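Local coordinates for protein CRISPR-associated endonuclease Cas12b (Alicyclobacillus acidoterrestris, PDB 5U31) that is an RNA-guided CRISPR endonuclease that recognises a protospacer adjacent motif and cuts target DNA with its RuvC domain, giving defence against mobile genetic elements, at residues Lys25-Tyr37 with Met192-Trp205. The protein carries 3 engineered substitutions. Sequence-based numbering, arbitrary orientation.
Sequences KLHKEVNAGVRYY and MRVYTDSEMSSVEW. With SO4 (sulfate ion), chain F.
The hydroxyl of Tyr36 is gripped by two partners: it accepts the backbone N-H of Arg193, with 2.8 Å between Arg193 N and Tyr36 OH and a fairly straight 158° at the hydrogen, and it donates to O4 of a sulfate, probably from the crystallisation liquor, which Arg193 NH1 also binds through O3 and Trp40 NE1 holds as well. Arg193 is further paired with Glu83. Met200, a selenomethionine, crosses the Tyr36 side chain at about a right angle; its CE sits over one face, a CH-pi contact 4.0 Å from the centroid, while SE meets the ring obliquely in a Met-aromatic contact. Next along the helix, Tyr37 OH accepts from the backbone of the loop, Tyr195 N to Tyr37 OH measuring 3.2 Å.

Tyr195 lies against the helix where Gly33 has no side chain: Gly33 CA stands 3.9 Å from the ring centroid, 16° off its normal, a CH-pi contact. Tyr195, its CG trans to N (chi1 174°), extends its hydroxyl to Glu29, where Tyr195 OH donates to Glu29 OE1 at 2.7 Å, coming from above the carboxylate plane. The other oxygen, Glu29 OE2, forms a salt bridge with Lys25 NZ, at 3.4 Å, while Val203 CG2 packs against both side chains.

Within REC1, the contact fastens the irregular 192-205 segment along helix 17-45; Met221 of helix 216-257 touches Tyr195, and strands 424-428 and 431-435 of WED-II border the Val203 end.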
loop_
_atom_site.group_PDB
_atom_site.type_symbol
_atom_site.label_atom_id
_atom_site.label_comp_id
_atom_site.label_asym_id
_atom_site.label_seq_id
_atom_site.Cartn_x
_atom_site.Cartn_y
_atom_site.Cartn_z
ATOM N N LYS A 25 4.258 -9.944 34.381
ATOM C CA LYS A 25 5.609 -10.352 34.744
ATOM C C LYS A 25 6.181 -11.304 33.705
ATOM O O LYS A 25 7.345 -11.181 33.310
ATOM C CB LYS A 25 5.606 -11.002 36.126
ATOM C CG LYS A 25 6.970 -11.466 36.595
ATOM C CD LYS A 25 7.896 -10.296 36.849
ATOM C CE LYS A 25 9.209 -10.766 37.437
ATOM N NZ LYS A 25 10.156 -9.640 37.641
ATOM N N LEU A 26 5.365 -12.252 33.240
ATOM C CA LEU A 26 5.806 -13.163 32.192
ATOM C C LEU A 26 6.174 -12.408 30.924
ATOM O O LEU A 26 7.106 -12.802 30.214
ATOM C CB LEU A 26 4.708 -14.188 31.912
ATOM C CG LEU A 26 5.033 -15.331 30.957
ATOM C CD1 LEU A 26 6.212 -16.130 31.486
ATOM C CD2 LEU A 26 3.809 -16.220 30.758
ATOM N N HIS A 27 5.471 -11.314 30.636
ATOM C CA HIS A 27 5.801 -10.509 29.467
ATOM C C HIS A 27 7.169 -9.848 29.612
ATOM O O HIS A 27 7.966 -9.852 28.668
ATOM C CB HIS A 27 4.712 -9.465 29.236
ATOM C CG HIS A 27 5.047 -8.471 28.169
ATOM N ND1 HIS A 27 4.870 -8.732 26.828
ATOM C CD2 HIS A 27 5.559 -7.219 28.245
ATOM C CE1 HIS A 27 5.253 -7.681 26.125
ATOM N NE2 HIS A 27 5.676 -6.750 26.961
ATOM N N LYS A 28 7.457 -9.275 30.785
ATOM C CA LYS A 28 8.769 -8.667 31.002
ATOM C C LYS A 28 9.883 -9.703 30.985
ATOM O O LYS A 28 11.007 -9.394 30.572
ATOM C CB LYS A 28 8.803 -7.912 32.329
ATOM C CG LYS A 28 7.755 -6.833 32.484
ATOM C CD LYS A 28 8.086 -5.930 33.667
ATOM C CE LYS A 28 8.437 -6.726 34.918
ATOM N NZ LYS A 28 9.014 -5.854 35.985
ATOM N N GLU A 29 9.594 -10.924 31.440
ATOM C CA GLU A 29 10.607 -11.972 31.476
ATOM C C GLU A 29 10.982 -12.425 30.074
ATOM O O GLU A 29 12.168 -12.545 29.744
ATOM C CB GLU A 29 10.105 -13.157 32.302
ATOM C CG GLU A 29 10.006 -12.904 33.796
ATOM C CD GLU A 29 11.356 -12.676 34.426
ATOM O OE1 GLU A 29 12.313 -13.338 33.999
ATOM O OE2 GLU A 29 11.467 -11.832 35.338
ATOM N N VAL A 30 9.982 -12.696 29.236
ATOM C CA VAL A 30 10.265 -13.183 27.892
ATOM C C VAL A 30 10.970 -12.111 27.073
ATOM O O VAL A 30 11.843 -12.410 26.251
ATOM C CB VAL A 30 8.969 -13.665 27.214
ATOM C CG1 VAL A 30 9.243 -14.056 25.778
ATOM C CG2 VAL A 30 8.403 -14.854 27.968
ATOM N N ASN A 31 10.626 -10.844 27.296
ATOM C CA ASN A 31 11.351 -9.774 26.623
ATOM C C ASN A 31 12.785 -9.684 27.124
ATOM O O ASN A 31 13.716 -9.513 26.328
ATOM C CB ASN A 31 10.630 -8.444 26.810
ATOM C CG ASN A 31 9.439 -8.304 25.897
ATOM O OD1 ASN A 31 9.581 -7.938 24.732
ATOM N ND2 ASN A 31 8.253 -8.603 26.417
ATOM N N ALA A 32 12.990 -9.795 28.438
ATOM C CA ALA A 32 14.350 -9.770 28.963
ATOM C C ALA A 32 15.149 -10.952 28.443
ATOM O O ALA A 32 16.320 -10.807 28.072
ATOM C CB ALA A 32 14.330 -9.769 30.487
ATOM N N GLY A 33 14.523 -12.129 28.392
ATOM C CA GLY A 33 15.219 -13.305 27.899
ATOM C C GLY A 33 15.627 -13.165 26.447
ATOM O O GLY A 33 16.761 -13.473 26.074
ATOM N N VAL A 34 14.706 -12.688 25.609
ATOM C CA VAL A 34 15.024 -12.493 24.197
ATOM C C VAL A 34 16.123 -11.452 24.037
ATOM O O VAL A 34 17.049 -11.623 23.235
ATOM C CB VAL A 34 13.759 -12.108 23.408
ATOM C CG1 VAL A 34 14.134 -11.677 22.001
ATOM C CG2 VAL A 34 12.799 -13.272 23.351
ATOM N N ARG A 35 16.051 -10.364 24.808
ATOM C CA ARG A 35 17.098 -9.351 24.742
ATOM C C ARG A 35 18.448 -9.927 25.152
ATOM O O ARG A 35 19.475 -9.611 24.541
ATOM C CB ARG A 35 16.729 -8.157 25.621
ATOM C CG ARG A 35 17.650 -6.963 25.475
ATOM C CD ARG A 35 17.194 -5.821 26.366
ATOM N NE ARG A 35 17.980 -4.604 26.173
ATOM C CZ ARG A 35 17.580 -3.563 25.450
ATOM N NH1 ARG A 35 16.398 -3.585 24.847
ATOM N NH2 ARG A 35 18.359 -2.495 25.329
ATOM N N TYR A 36 18.462 -10.787 26.175
ATOM C CA TYR A 36 19.714 -11.379 26.635
ATOM C C TYR A 36 20.374 -12.196 25.531
ATOM O O TYR A 36 21.571 -12.044 25.262
ATOM C CB TYR A 36 19.469 -12.241 27.882
ATOM C CG TYR A 36 20.614 -13.167 28.207
ATOM C CD1 TYR A 36 20.524 -14.530 27.955
ATOM C CD2 TYR A 36 21.801 -12.677 28.738
ATOM C CE1 TYR A 36 21.579 -15.379 28.235
ATOM C CE2 TYR A 36 22.860 -13.517 29.019
ATOM C CZ TYR A 36 22.742 -14.864 28.765
ATOM O OH TYR A 36 23.792 -15.702 29.043
ATOM N N TYR A 37 19.604 -13.065 24.869
ATOM C CA TYR A 37 20.180 -13.915 23.833
ATOM C C TYR A 37 20.492 -13.118 22.575
ATOM O O TYR A 37 21.501 -13.371 21.905
ATOM C CB TYR A 37 19.234 -15.070 23.510
ATOM C CG TYR A 37 19.084 -16.069 24.628
ATOM C CD1 TYR A 37 20.147 -16.876 25.017
ATOM C CD2 TYR A 37 17.873 -16.223 25.284
ATOM C CE1 TYR A 37 20.006 -17.804 26.044
ATOM C CE2 TYR A 37 17.722 -17.146 26.307
ATOM C CZ TYR A 37 18.789 -17.929 26.684
ATOM O OH TYR A 37 18.625 -18.836 27.703
HETATM N N MSE A 192 26.485 -19.698 27.208
HETATM C CA MSE A 192 25.523 -18.743 27.726
HETATM C C MSE A 192 24.811 -19.296 28.940
HETATM O O MSE A 192 25.040 -20.434 29.344
HETATM C CB MSE A 192 24.497 -18.392 26.656
HETATM C CG MSE A 192 25.094 -17.904 25.364
HETATM SE SE MSE A 192 23.797 -18.041 23.922
HETATM C CE MSE A 192 24.872 -17.308 22.480
ATOM N N ARG A 193 23.923 -18.495 29.506
ATOM C CA ARG A 193 23.150 -18.908 30.661
ATOM C C ARG A 193 21.753 -19.324 30.230
ATOM O O ARG A 193 21.245 -18.892 29.193
ATOM C CB ARG A 193 23.072 -17.779 31.688
ATOM C CG ARG A 193 24.374 -17.010 31.813
ATOM C CD ARG A 193 24.327 -15.969 32.905
ATOM N NE ARG A 193 25.045 -16.435 34.082
ATOM C CZ ARG A 193 26.340 -16.232 34.284
ATOM N NH1 ARG A 193 27.050 -15.560 33.391
ATOM N NH2 ARG A 193 26.922 -16.694 35.381
ATOM N N VAL A 194 21.145 -20.197 31.024
ATOM C CA VAL A 194 19.713 -20.437 30.916
ATOM C C VAL A 194 19.024 -19.295 31.652
ATOM O O VAL A 194 19.140 -19.180 32.874
ATOM C CB VAL A 194 19.318 -21.798 31.489
ATOM C CG1 VAL A 194 17.824 -21.970 31.416
ATOM C CG2 VAL A 194 20.010 -22.901 30.715
ATOM N N TYR A 195 18.326 -18.439 30.903
ATOM C CA TYR A 195 17.773 -17.215 31.473
ATOM C C TYR A 195 16.939 -17.492 32.718
ATOM O O TYR A 195 17.084 -16.809 33.738
ATOM C CB TYR A 195 16.930 -16.471 30.438
ATOM C CG TYR A 195 16.238 -15.274 31.046
ATOM C CD1 TYR A 195 14.948 -15.373 31.551
ATOM C CD2 TYR A 195 16.892 -14.055 31.157
ATOM C CE1 TYR A 195 14.329 -14.294 32.130
ATOM C CE2 TYR A 195 16.273 -12.967 31.734
ATOM C CZ TYR A 195 14.991 -13.092 32.219
ATOM O OH TYR A 195 14.367 -12.010 32.796
ATOM N N THR A 196 16.035 -18.472 32.647
ATOM C CA THR A 196 15.198 -18.753 33.808
ATOM C C THR A 196 16.029 -19.236 34.985
ATOM O O THR A 196 15.716 -18.916 36.136
ATOM C CB THR A 196 14.113 -19.778 33.471
ATOM O OG1 THR A 196 14.708 -20.961 32.924
ATOM C CG2 THR A 196 13.122 -19.200 32.479
ATOM N N ASP A 197 17.099 -19.977 34.722
ATOM C CA ASP A 197 17.960 -20.485 35.787
ATOM C C ASP A 197 19.210 -19.618 35.924
ATOM O O ASP A 197 20.340 -20.083 35.829
ATOM C CB ASP A 197 18.315 -21.945 35.522
ATOM C CG ASP A 197 18.997 -22.598 36.700
ATOM O OD1 ASP A 197 20.233 -22.758 36.656
ATOM O OD2 ASP A 197 18.300 -22.927 37.682
ATOM N N SER A 198 18.992 -18.326 36.160
ATOM C CA SER A 198 20.091 -17.377 36.244
ATOM C C SER A 198 19.666 -16.187 37.089
ATOM O O SER A 198 18.476 -15.922 37.259
ATOM C CB SER A 198 20.529 -16.901 34.856
ATOM O OG SER A 198 19.585 -15.983 34.330
ATOM N N GLU A 199 20.659 -15.450 37.594
ATOM C CA GLU A 199 20.377 -14.322 38.475
ATOM C C GLU A 199 19.554 -13.227 37.810
ATOM O O GLU A 199 19.129 -12.296 38.501
ATOM C CB GLU A 199 21.675 -13.708 39.000
ATOM C CG GLU A 199 22.417 -14.541 40.031
ATOM C CD GLU A 199 23.644 -13.825 40.575
ATOM O OE1 GLU A 199 23.970 -12.726 40.072
ATOM O OE2 GLU A 199 24.283 -14.358 41.507
HETATM N N MSE A 200 19.317 -13.308 36.504
HETATM C CA MSE A 200 18.572 -12.274 35.788
HETATM C C MSE A 200 17.089 -12.230 36.125
HETATM O O MSE A 200 16.468 -11.168 36.068
HETATM C CB MSE A 200 18.728 -12.470 34.285
HETATM C CG MSE A 200 19.836 -11.657 33.662
HETATM SE SE MSE A 200 20.295 -12.349 31.907
HETATM C CE MSE A 200 21.709 -13.582 32.427
ATOM N N SER A 201 16.515 -13.384 36.455
ATOM C CA SER A 201 15.092 -13.493 36.735
ATOM C C SER A 201 14.869 -13.723 38.221
ATOM O O SER A 201 15.583 -14.505 38.856
ATOM C CB SER A 201 14.446 -14.627 35.932
ATOM O OG SER A 201 14.839 -15.897 36.415
ATOM N N SER A 202 13.875 -13.030 38.767
ATOM C CA SER A 202 13.501 -13.159 40.165
ATOM C C SER A 202 12.283 -14.056 40.356
ATOM O O SER A 202 11.776 -14.172 41.476
ATOM C CB SER A 202 13.244 -11.774 40.761
ATOM O OG SER A 202 12.330 -11.045 39.958
ATOM N N VAL A 203 11.805 -14.691 39.292
ATOM C CA VAL A 203 10.630 -15.550 39.368
ATOM C C VAL A 203 11.022 -16.875 40.006
ATOM O O VAL A 203 12.026 -17.488 39.626
ATOM C CB VAL A 203 10.025 -15.761 37.971
ATOM C CG1 VAL A 203 8.808 -16.657 38.051
ATOM C CG2 VAL A 203 9.661 -14.424 37.337
ATOM N N GLU A 204 10.231 -17.322 40.984
ATOM C CA GLU A 204 10.441 -18.626 41.614
ATOM C C GLU A 204 9.854 -19.699 40.703
ATOM O O GLU A 204 8.714 -20.143 40.854
ATOM C CB GLU A 204 9.818 -18.667 43.003
ATOM C CG GLU A 204 10.406 -17.658 43.965
ATOM C CD GLU A 204 9.734 -17.688 45.321
ATOM O OE1 GLU A 204 8.811 -18.510 45.513
ATOM O OE2 GLU A 204 10.132 -16.889 46.195
ATOM N N TRP A 205 10.656 -20.115 39.728
ATOM C CA TRP A 205 10.199 -21.113 38.780
ATOM C C TRP A 205 10.064 -22.471 39.463
ATOM O O TRP A 205 10.651 -22.730 40.517
ATOM C CB TRP A 205 11.165 -21.223 37.598
ATOM C CG TRP A 205 11.451 -19.930 36.878
ATOM C CD1 TRP A 205 12.530 -19.114 37.053
ATOM C CD2 TRP A 205 10.652 -19.322 35.858
ATOM N NE1 TRP A 205 12.452 -18.033 36.209
ATOM C CE2 TRP A 205 11.306 -18.137 35.465
ATOM C CE3 TRP A 205 9.444 -19.662 35.244
ATOM C CZ2 TRP A 205 10.792 -17.290 34.486
ATOM C CZ3 TRP A 205 8.937 -18.823 34.270
ATOM C CH2 TRP A 205 9.610 -17.651 33.900
HETATM S S SO4 F . 26.930 -13.569 30.634
HETATM O O1 SO4 F . 26.809 -12.408 29.756
HETATM O O2 SO4 F . 28.315 -13.664 31.087
HETATM O O3 SO4 F . 26.034 -13.405 31.776
HETATM O O4 SO4 F . 26.581 -14.794 29.921
#